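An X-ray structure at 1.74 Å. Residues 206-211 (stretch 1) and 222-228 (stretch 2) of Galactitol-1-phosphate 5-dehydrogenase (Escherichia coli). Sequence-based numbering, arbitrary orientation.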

ATOM      1  N   ALA A 206      20.052   9.596 -13.201  1.00 11.56           N
ATOM      2  CA  ALA A 206      20.139   8.763 -11.996  1.00 12.98           C
ATOM      3  C   ALA A 206      21.534   8.943 -11.407  1.00 16.80           C
ATOM      4  O   ALA A 206      22.521   8.907 -12.129  1.00 18.84           O
ATOM      5  CB  ALA A 206      19.850   7.290 -12.303  1.00 11.99           C
ATOM      6  N   MET A 207      21.617   9.183 -10.106  1.00 14.20           N
ATOM      7  CA  MET A 207      22.920   9.438  -9.500  1.00 19.77           C
ATOM      8  C   MET A 207      23.605   8.132  -9.123  1.00 22.51           C
ATOM      9  O   MET A 207      24.820   8.097  -8.912  1.00 19.12           O
ATOM     10  CB  MET A 207      22.782  10.367  -8.298  1.00 20.15           C
ATOM     11  CG  MET A 207      21.630  10.058  -7.359  1.00 26.90           C
ATOM     12  SD  MET A 207      22.072   8.875  -6.069  1.00 36.25           S
ATOM     13  CE  MET A 207      23.429   9.722  -5.276  1.00 35.00           C
ATOM     14  N   GLN A 208      22.830   7.054  -9.065  1.00 15.91           N
ATOM     15  CA  GLN A 208      23.394   5.721  -8.901  1.00 17.59           C
ATOM     16  C   GLN A 208      22.450   4.647  -9.423  1.00 15.98           C
ATOM     17  O   GLN A 208      21.246   4.882  -9.560  1.00 16.64           O
ATOM     18  CB  GLN A 208      23.710   5.456  -7.441  1.00 18.80           C
ATOM     19  CG  GLN A 208      22.467   5.361  -6.591  1.00 16.51           C
ATOM     20  CD  GLN A 208      22.785   5.358  -5.116  1.00 22.67           C
ATOM     21  OE1 GLN A 208      23.943   5.175  -4.717  1.00 28.27           O
ATOM     22  NE2 GLN A 208      21.766   5.573  -4.294  1.00 19.79           N
ATOM     23  N   THR A 209      23.021   3.482  -9.719  1.00 18.79           N
ATOM     24  CA  THR A 209      22.285   2.339 -10.243  1.00 16.82           C
ATOM     25  C   THR A 209      22.692   1.053  -9.525  1.00 16.25           C
ATOM     26  O   THR A 209      23.863   0.854  -9.195  1.00 18.86           O
ATOM     27  CB  THR A 209      22.518   2.144 -11.754  1.00 14.75           C
ATOM     28  OG1 THR A 209      23.918   1.961 -12.017  1.00 17.28           O
ATOM     29  CG2 THR A 209      22.020   3.350 -12.541  1.00 17.41           C
ATOM     30  N   PHE A 210      21.716   0.188  -9.277  1.00 14.55           N
ATOM     31  CA  PHE A 210      21.969  -1.132  -8.721  1.00 15.34           C
ATOM     32  C   PHE A 210      21.556  -2.209  -9.719  1.00 16.48           C
ATOM     33  O   PHE A 210      20.418  -2.220 -10.203  1.00 14.90           O
ATOM     34  CB  PHE A 210      21.195  -1.339  -7.410  1.00 14.69           C
ATOM     35  CG  PHE A 210      21.425  -0.267  -6.376  1.00 14.32           C
ATOM     36  CD1 PHE A 210      22.657   0.362  -6.256  1.00 23.07           C
ATOM     37  CD2 PHE A 210      20.412   0.085  -5.496  1.00 17.09           C
ATOM     38  CE1 PHE A 210      22.864   1.340  -5.291  1.00 16.90           C
ATOM     39  CE2 PHE A 210      20.610   1.060  -4.528  1.00 14.24           C
ATOM     40  CZ  PHE A 210      21.841   1.686  -4.425  1.00 18.15           C
ATOM     41  N   ASN A 211      22.478  -3.109 -10.018  1.00 17.09           N
ATOM     42  CA  ASN A 211      22.186  -4.298 -10.803  1.00 21.06           C
ATOM     43  C   ASN A 211      21.665  -5.388  -9.883  1.00 22.02           C
ATOM     44  O   ASN A 211      22.423  -5.938  -9.091  1.00 26.49           O
ATOM     45  CB  ASN A 211      23.443  -4.774 -11.531  1.00 19.41           C
ATOM     46  CG  ASN A 211      23.166  -5.883 -12.525  1.00 30.56           C
ATOM     47  OD1 ASN A 211      22.421  -6.821 -12.245  1.00 29.64           O
ATOM     48  ND2 ASN A 211      23.775  -5.782 -13.702  1.00 33.77           N
ATOM     49  N   SER A 222      22.110  -0.986   2.272  1.00 22.68           N
ATOM     50  CA  SER A 222      23.316  -0.433   2.855  1.00 20.68           C
ATOM     51  C   SER A 222      23.803   0.788   2.085  1.00 25.53           C
ATOM     52  O   SER A 222      24.169   1.792   2.688  1.00 30.16           O
ATOM     53  CB  SER A 222      24.413  -1.495   2.912  1.00 32.52           C
ATOM     54  OG  SER A 222      25.608  -0.944   3.429  1.00 39.95           O
ATOM     55  N   VAL A 223      23.801   0.715   0.757  1.00 18.95           N
ATOM     56  CA  VAL A 223      24.179   1.875  -0.037  1.00 19.58           C
ATOM     57  C   VAL A 223      23.159   3.002   0.134  1.00 17.51           C
ATOM     58  O   VAL A 223      23.517   4.182   0.153  1.00 19.80           O
ATOM     59  CB  VAL A 223      24.323   1.527  -1.531  1.00 16.70           C
ATOM     60  CG1 VAL A 223      24.562   2.785  -2.335  1.00 18.02           C
ATOM     61  CG2 VAL A 223      25.482   0.550  -1.743  1.00 19.57           C
ATOM     62  N   LEU A 224      21.885   2.636   0.258  1.00 16.04           N
ATOM     63  CA  LEU A 224      20.814   3.624   0.366  1.00 17.49           C
ATOM     64  C   LEU A 224      20.672   4.273   1.738  1.00 19.41           C
ATOM     65  O   LEU A 224      19.837   5.152   1.896  1.00 18.99           O
ATOM     66  CB  LEU A 224      19.467   2.998   0.009  1.00 15.48           C
ATOM     67  CG  LEU A 224      19.234   2.642  -1.453  1.00 17.05           C
ATOM     68  CD1 LEU A 224      18.017   1.731  -1.587  1.00 14.06           C
ATOM     69  CD2 LEU A 224      19.061   3.917  -2.267  1.00 17.34           C
ATOM     70  N   ARG A 225      21.470   3.850   2.719  1.00 22.46           N
ATOM     71  CA  ARG A 225      21.317   4.356   4.088  1.00 25.42           C
ATOM     72  C   ARG A 225      21.168   5.880   4.184  1.00 21.74           C
ATOM     73  O   ARG A 225      20.250   6.373   4.850  1.00 18.06           O
ATOM     74  CB  ARG A 225      22.499   3.911   4.954  1.00 28.58           C
ATOM     75  CG  ARG A 225      22.428   2.451   5.381  1.00 33.20           C
ATOM     76  CD  ARG A 225      21.284   2.212   6.357  1.00 34.22           C
ATOM     77  NE  ARG A 225      21.534   2.823   7.662  1.00 39.07           N
ATOM     78  CZ  ARG A 225      20.660   2.825   8.666  1.00 35.74           C
ATOM     79  NH1 ARG A 225      19.475   2.247   8.518  1.00 28.34           N
ATOM     80  NH2 ARG A 225      20.971   3.408   9.817  1.00 36.79           N
ATOM     81  N   GLU A 226      22.045   6.616   3.507  1.00 17.81           N
ATOM     82  CA  GLU A 226      22.000   8.076   3.561  1.00 19.78           C
ATOM     83  C   GLU A 226      20.761   8.645   2.873  1.00 21.07           C
ATOM     84  O   GLU A 226      20.370   9.788   3.116  1.00 24.70           O
ATOM     85  CB  GLU A 226      23.251   8.671   2.914  1.00 25.67           C
ATOM     86  CG  GLU A 226      24.551   8.054   3.366  1.00 39.02           C
ATOM     87  CD  GLU A 226      25.753   8.755   2.751  1.00 50.97           C
ATOM     88  OE1 GLU A 226      25.557   9.581   1.832  1.00 52.21           O
ATOM     89  OE2 GLU A 226      26.892   8.478   3.183  1.00 58.01           O
ATOM     90  N   LEU A 227      20.152   7.853   2.000  1.00 18.51           N
ATOM     91  CA  LEU A 227      19.001   8.309   1.240  1.00 15.25           C
ATOM     92  C   LEU A 227      17.747   7.549   1.625  1.00 14.74           C
ATOM     93  O   LEU A 227      16.842   7.418   0.808  1.00 14.59           O
ATOM     94  CB  LEU A 227      19.230   8.135  -0.260  1.00 11.95           C
ATOM     95  CG  LEU A 227      20.344   8.981  -0.867  1.00 22.01           C
ATOM     96  CD1 LEU A 227      20.358   8.768  -2.361  1.00 25.33           C
ATOM     97  CD2 LEU A 227      20.155  10.447  -0.530  1.00 23.23           C
ATOM     98  N   ARG A 228      17.707   7.032   2.848  1.00 14.21           N
ATOM     99  CA  ARG A 228      16.615   6.139   3.239  1.00 12.29           C
ATOM    100  C   ARG A 228      15.312   6.859   3.553  1.00 13.64           C
ATOM    101  O   ARG A 228      14.253   6.234   3.549  1.00 11.25           O
ATOM    102  CB  ARG A 228      17.023   5.272   4.448  1.00 12.73           C
ATOM    103  CG  ARG A 228      17.159   5.962   5.813  1.00 13.44           C
ATOM    104  CD  ARG A 228      17.631   4.918   6.820  1.00 14.73           C
ATOM    105  NE  ARG A 228      17.864   5.436   8.169  1.00 17.40           N
ATOM    106  CZ  ARG A 228      18.968   6.073   8.551  1.00 17.58           C
ATOM    107  NH1 ARG A 228      19.938   6.310   7.681  1.00 18.68           N
ATOM    108  NH2 ARG A 228      19.091   6.492   9.809  1.00 20.71           N
TER
HETATM  109  O   HOH W   1      22.478   6.131  -1.559  1.00 22.72           O

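The most unusual feature of this contact is that a polar side chain, Gln208, sits in the middle of an otherwise apolar contact between the two stretches, yet makes no direct hydrogen bond across it. Its amide reaches the other stretch through a water. Gln208 NE2 lies 2.9 Å from the oxygen of water 1, which accepts a hydrogen bond from it, and the same water oxygen donates to Val223 O at 2.8 Å. The water is well suited to this post, since it can accept a hydrogen bond from the amide nitrogen and donate one to a backbone carbonyl.

Glutamine suits this place because its side chain is long and ends in a group that can both donate and accept. Its CA-to-CB bond points toward the second stretch, and the chain, with chi1 in p and chi2 in t, carries on to put its flat amide among methyl groups. Gln208 OE1 is 3.4 Å from Val223 CG1, while Gln208 NE2 is 3.8 Å from Leu224 CD2 and 4.0 Å from Leu227 CD1. These are packing contacts, with carbon atoms as the partners; the nitrogen is hydrogen-bonded to the water and also elsewhere in the structure.

Phe210 has the largest covered area of its stretch, 55 Å² of the whole residue. Gln208 and Phe210 both direct their CA-to-CB bonds toward the second stretch, whereas Thr209 between them is out of reach, the alternation expected of an extended strand. The nearest alpha carbons across the stretches, Phe210 CA and Val223 CA, are nonetheless 9.5 Å apart, so side chains must bridge the gap. A phenylalanine is long enough to do so: Phe210 CZ comes within 3.6 Å of Val223 CG1, and Phe210 CE2 within 3.7 Å of Leu224 CG. Both aliphatic partners lie at the ring edge, near its plane, so the ring meets them with its rim of C-H groups and stacks on neither.

Val223 is thus shared, its CG1 methyl touching both the amide oxygen of Gln208 and the ring of Phe210. A compact branched residue fits here, close to both neighbours. Leu224 has a CA-to-CB bond that points sideways, but its longer side chain, with chi1 in m and chi2 in t, brings its end nearer to the first stretch. Leucine's reach therefore makes up for the direction of its first bond.

At the other end of the contact, Met207 SD approaches Leu227 CD1 at 4.1 Å. All three methionine chi angles lie in p, a folded path for a flexible, unbranched chain; Leu227, whose CA-to-CB bond points toward the first stretch, answers with a methyl that also reaches the Gln208 amide.

Within the second stretch, Leu227 N donates to Leu224 O at 2.7 Å, a hydrogen bond closing a turn between two residues that both touch the first stretch. The two stretches together bury 236 Å².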